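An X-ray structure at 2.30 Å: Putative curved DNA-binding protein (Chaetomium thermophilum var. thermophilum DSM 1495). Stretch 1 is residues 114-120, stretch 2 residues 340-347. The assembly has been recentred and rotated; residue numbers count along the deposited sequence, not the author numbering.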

ATOM      1  N   GLU A 114       1.181  17.654  -8.730  1.00 24.50           N
ATOM      2  CA  GLU A 114       0.564  17.018  -7.569  1.00 24.44           C
ATOM      3  C   GLU A 114       1.214  15.680  -7.255  1.00 20.39           C
ATOM      4  O   GLU A 114       1.680  14.992  -8.154  1.00 16.88           O
ATOM      5  CB  GLU A 114      -0.927  16.809  -7.782  1.00 20.55           C
ATOM      6  CG  GLU A 114      -1.747  18.030  -7.487  1.00 25.08           C
ATOM      7  CD  GLU A 114      -3.229  17.707  -7.385  1.00 30.09           C
ATOM      8  OE1 GLU A 114      -4.026  18.667  -7.212  1.00 29.54           O
ATOM      9  OE2 GLU A 114      -3.584  16.498  -7.472  1.00 21.39           O
ATOM     10  N   PRO A 115       1.248  15.317  -5.969  1.00 20.35           N
ATOM     11  CA  PRO A 115       1.723  13.987  -5.565  1.00 19.77           C
ATOM     12  C   PRO A 115       0.623  12.941  -5.770  1.00 17.36           C
ATOM     13  O   PRO A 115      -0.403  12.976  -5.109  1.00 17.87           O
ATOM     14  CB  PRO A 115       2.075  14.173  -4.083  1.00 16.10           C
ATOM     15  CG  PRO A 115       1.203  15.292  -3.632  1.00 18.52           C
ATOM     16  CD  PRO A 115       0.978  16.193  -4.816  1.00 19.44           C
ATOM     17  N   ILE A 116       0.859  12.030  -6.704  1.00 18.28           N
ATOM     18  CA  ILE A 116      -0.108  11.019  -7.112  1.00 17.96           C
ATOM     19  C   ILE A 116       0.307   9.675  -6.538  1.00 17.53           C
ATOM     20  O   ILE A 116       1.451   9.242  -6.735  1.00 17.10           O
ATOM     21  CB  ILE A 116      -0.151  10.881  -8.673  1.00 18.74           C
ATOM     22  CG1 ILE A 116      -0.442  12.235  -9.341  1.00 17.65           C
ATOM     23  CG2 ILE A 116      -1.160   9.830  -9.099  1.00 17.34           C
ATOM     24  CD1 ILE A 116      -1.685  12.912  -8.805  1.00 20.32           C
ATOM     25  N   LYS A 117      -0.611   9.019  -5.831  1.00 14.57           N
ATOM     26  CA  LYS A 117      -0.356   7.699  -5.264  1.00 15.99           C
ATOM     27  C   LYS A 117      -0.839   6.648  -6.229  1.00 16.18           C
ATOM     28  O   LYS A 117      -2.001   6.633  -6.610  1.00 16.06           O
ATOM     29  CB  LYS A 117      -1.055   7.505  -3.913  1.00 15.01           C
ATOM     30  CG  LYS A 117      -0.348   8.149  -2.762  1.00 16.05           C
ATOM     31  CD  LYS A 117      -0.347   9.662  -2.916  1.00 14.90           C
ATOM     32  CE  LYS A 117      -1.759  10.230  -2.774  1.00 17.41           C
ATOM     33  NZ  LYS A 117      -1.738  11.731  -2.820  1.00 17.19           N
ATOM     34  N   ILE A 118       0.069   5.776  -6.631  1.00 14.72           N
ATOM     35  CA  ILE A 118      -0.281   4.686  -7.510  1.00 13.42           C
ATOM     36  C   ILE A 118      -0.089   3.387  -6.740  1.00 13.75           C
ATOM     37  O   ILE A 118       1.025   3.027  -6.351  1.00 17.35           O
ATOM     38  CB  ILE A 118       0.560   4.720  -8.779  1.00 13.82           C
ATOM     39  CG1 ILE A 118       0.406   6.092  -9.447  1.00 17.47           C
ATOM     40  CG2 ILE A 118       0.129   3.604  -9.732  1.00 12.16           C
ATOM     41  CD1 ILE A 118       1.703   6.713  -9.882  1.00 21.86           C
ATOM     42  N   GLN A 119      -1.198   2.721  -6.471  1.00 15.14           N
ATOM     43  CA  GLN A 119      -1.193   1.495  -5.697  1.00 14.86           C
ATOM     44  C   GLN A 119      -1.938   0.434  -6.482  1.00 16.42           C
ATOM     45  O   GLN A 119      -3.068   0.649  -6.942  1.00 14.61           O
ATOM     46  CB  GLN A 119      -1.835   1.718  -4.328  1.00 12.69           C
ATOM     47  CG  GLN A 119      -2.024   0.464  -3.478  1.00 12.69           C
ATOM     48  CD  GLN A 119      -2.321   0.824  -2.017  1.00 18.41           C
ATOM     49  OE1 GLN A 119      -2.970   0.070  -1.281  1.00 15.18           O
ATOM     50  NE2 GLN A 119      -1.841   1.994  -1.600  1.00 14.91           N
ATOM     51  N   LEU A 120      -1.291  -0.710  -6.643  1.00 14.79           N
ATOM     52  CA  LEU A 120      -1.871  -1.798  -7.400  1.00 17.38           C
ATOM     53  C   LEU A 120      -1.146  -3.059  -6.997  1.00 15.63           C
ATOM     54  O   LEU A 120      -0.186  -3.000  -6.237  1.00 18.38           O
ATOM     55  CB  LEU A 120      -1.708  -1.538  -8.898  1.00 15.23           C
ATOM     56  CG  LEU A 120      -0.291  -1.302  -9.417  1.00 17.20           C
ATOM     57  CD1 LEU A 120       0.382  -2.620  -9.772  1.00 17.14           C
ATOM     58  CD2 LEU A 120      -0.331  -0.373 -10.646  1.00 16.78           C
ATOM     59  N   ALA A 340      -4.785  18.882   2.767  1.00 19.12           N
ATOM     60  CA  ALA A 340      -3.383  19.013   2.413  1.00 13.63           C
ATOM     61  C   ALA A 340      -2.897  17.780   1.642  1.00 18.27           C
ATOM     62  O   ALA A 340      -3.477  16.705   1.742  1.00 17.49           O
ATOM     63  CB  ALA A 340      -2.573  19.193   3.666  1.00 18.24           C
ATOM     64  N   PRO A 341      -1.830  17.937   0.857  1.00 16.16           N
ATOM     65  CA  PRO A 341      -1.250  16.824   0.101  1.00 16.92           C
ATOM     66  C   PRO A 341      -0.702  15.728   1.001  1.00 17.74           C
ATOM     67  O   PRO A 341      -0.214  16.009   2.098  1.00 19.99           O
ATOM     68  CB  PRO A 341      -0.096  17.487  -0.654  1.00 17.02           C
ATOM     69  CG  PRO A 341      -0.549  18.902  -0.817  1.00 20.21           C
ATOM     70  CD  PRO A 341      -1.213  19.219   0.497  1.00 19.00           C
ATOM     71  N   VAL A 342      -0.798  14.489   0.533  1.00 15.13           N
ATOM     72  CA  VAL A 342      -0.262  13.350   1.251  1.00 16.01           C
ATOM     73  C   VAL A 342       0.652  12.539   0.354  1.00 15.32           C
ATOM     74  O   VAL A 342       0.552  12.595  -0.874  1.00 14.86           O
ATOM     75  CB  VAL A 342      -1.365  12.427   1.810  1.00 18.16           C
ATOM     76  CG1 VAL A 342      -2.333  13.228   2.675  1.00 13.87           C
ATOM     77  CG2 VAL A 342      -2.086  11.697   0.676  1.00 14.39           C
ATOM     78  N   CYS A 343       1.552  11.797   0.987  1.00 14.97           N
ATOM     79  CA  CYS A 343       2.497  10.951   0.296  1.00 15.22           C
ATOM     80  C   CYS A 343       2.447   9.555   0.929  1.00 17.35           C
ATOM     81  O   CYS A 343       2.358   9.439   2.144  1.00 16.88           O
ATOM     82  CB  CYS A 343       3.886  11.577   0.420  1.00 15.41           C
ATOM     83  SG  CYS A 343       5.201  10.716  -0.439  1.00 18.39           S
ATOM     84  N   ARG A 344       2.477   8.503   0.110  1.00 17.12           N
ATOM     85  CA  ARG A 344       2.383   7.125   0.625  1.00 17.12           C
ATOM     86  C   ARG A 344       3.333   6.167  -0.090  1.00 16.96           C
ATOM     87  O   ARG A 344       3.586   6.280  -1.300  1.00 18.13           O
ATOM     88  CB  ARG A 344       0.945   6.572   0.519  1.00 17.38           C
ATOM     89  CG  ARG A 344      -0.126   7.411   1.229  1.00 21.01           C
ATOM     90  CD  ARG A 344      -1.470   6.658   1.364  1.00 20.30           C
ATOM     91  NE  ARG A 344      -2.024   6.302   0.063  1.00 16.74           N
ATOM     92  CZ  ARG A 344      -2.020   5.070  -0.447  1.00 20.17           C
ATOM     93  NH1 ARG A 344      -1.505   4.048   0.240  1.00 19.87           N
ATOM     94  NH2 ARG A 344      -2.545   4.860  -1.642  1.00 14.59           N
ATOM     95  N   LEU A 345       3.879   5.232   0.669  1.00 14.70           N
ATOM     96  CA  LEU A 345       4.617   4.124   0.082  1.00 17.16           C
ATOM     97  C   LEU A 345       4.102   2.818   0.658  1.00 14.98           C
ATOM     98  O   LEU A 345       3.687   2.752   1.813  1.00 14.59           O
ATOM     99  CB  LEU A 345       6.103   4.254   0.379  1.00 15.82           C
ATOM    100  CG  LEU A 345       6.798   5.472  -0.236  1.00 20.63           C
ATOM    101  CD1 LEU A 345       8.119   5.757   0.502  1.00 19.28           C
ATOM    102  CD2 LEU A 345       7.017   5.248  -1.727  1.00 18.49           C
ATOM    103  N   LEU A 346       4.147   1.771  -0.152  1.00 15.33           N
ATOM    104  CA  LEU A 346       3.696   0.470   0.281  1.00 14.96           C
ATOM    105  C   LEU A 346       4.631  -0.532  -0.375  1.00 17.25           C
ATOM    106  O   LEU A 346       4.798  -0.556  -1.602  1.00 16.31           O
ATOM    107  CB  LEU A 346       2.222   0.221  -0.100  1.00 13.97           C
ATOM    108  CG  LEU A 346       1.447  -0.775   0.785  1.00 19.03           C
ATOM    109  CD1 LEU A 346      -0.096  -0.724   0.589  1.00 11.86           C
ATOM    110  CD2 LEU A 346       1.970  -2.199   0.608  1.00 13.32           C
ATOM    111  N   THR A 347       5.255  -1.338   0.466  1.00 14.17           N
ATOM    112  CA  THR A 347       6.221  -2.320   0.027  1.00 14.00           C
ATOM    113  C   THR A 347       5.785  -3.677   0.565  1.00 13.79           C
ATOM    114  O   THR A 347       5.436  -3.804   1.738  1.00 15.36           O
ATOM    115  CB  THR A 347       7.621  -1.984   0.596  1.00 16.63           C
ATOM    116  OG1 THR A 347       7.977  -0.632   0.254  1.00 18.50           O
ATOM    117  CG2 THR A 347       8.677  -2.944   0.057  1.00 14.82           C
TER

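Residues 115-120 and 342-347 form two strands that run in roughly the same direction, their axes inclined by 28° and 7.0 Å apart at closest approach. No backbone-to-backbone hydrogen bond joins them; side chains fill the gap, and together the two stretches bury 373 Å². On the first strand the alternation is regular: P115, K117 and Q119 direct their CA-to-CB bonds toward the second strand, whereas I116 and I118 point away and make no contact with it.

K117 contributes most, with 90 Å² covered. Its chi angles (m, p, p, t) fold the chain back along its own strand, so that NZ lies 2.9 Å from P115 O and 3.1 Å from V342 O and donates a hydrogen bond to each. One ammonium group thus ties the two backbones together, satisfying carbonyls in a buried setting where a long, flexible donor is well suited. NZ also lies 3.5 Å from V342 CG2, and the aliphatic part of the lysine packs on R344, with K117 CG 3.8 Å from R344 NE.

Q119 (68 Å²) and R344 (65 Å²) meet farther along. Q119 is extended, with chi1 and chi2 both t, and its terminal amide reaches the edge of the R344 guanidinium, near its plane. The modelled Q119 NE2 is 2.8 Å from R344 NH1, but the amide is probably turned over, leaving the nature of this polar contact open. The arginine bends at chi1 and chi3, both m, bringing its planar head to the glutamine while its shaft remains beside K117.

Two smaller contacts complete the interface. At one end P115 CG makes an apolar contact with P341 CB at 3.9 Å, two compact rings meeting without polar demands; at the other, L346 directs its CA-to-CB bond toward the first stretch, and its CD1 comes to 3.5 Å from the atom modelled as Q119 OE1.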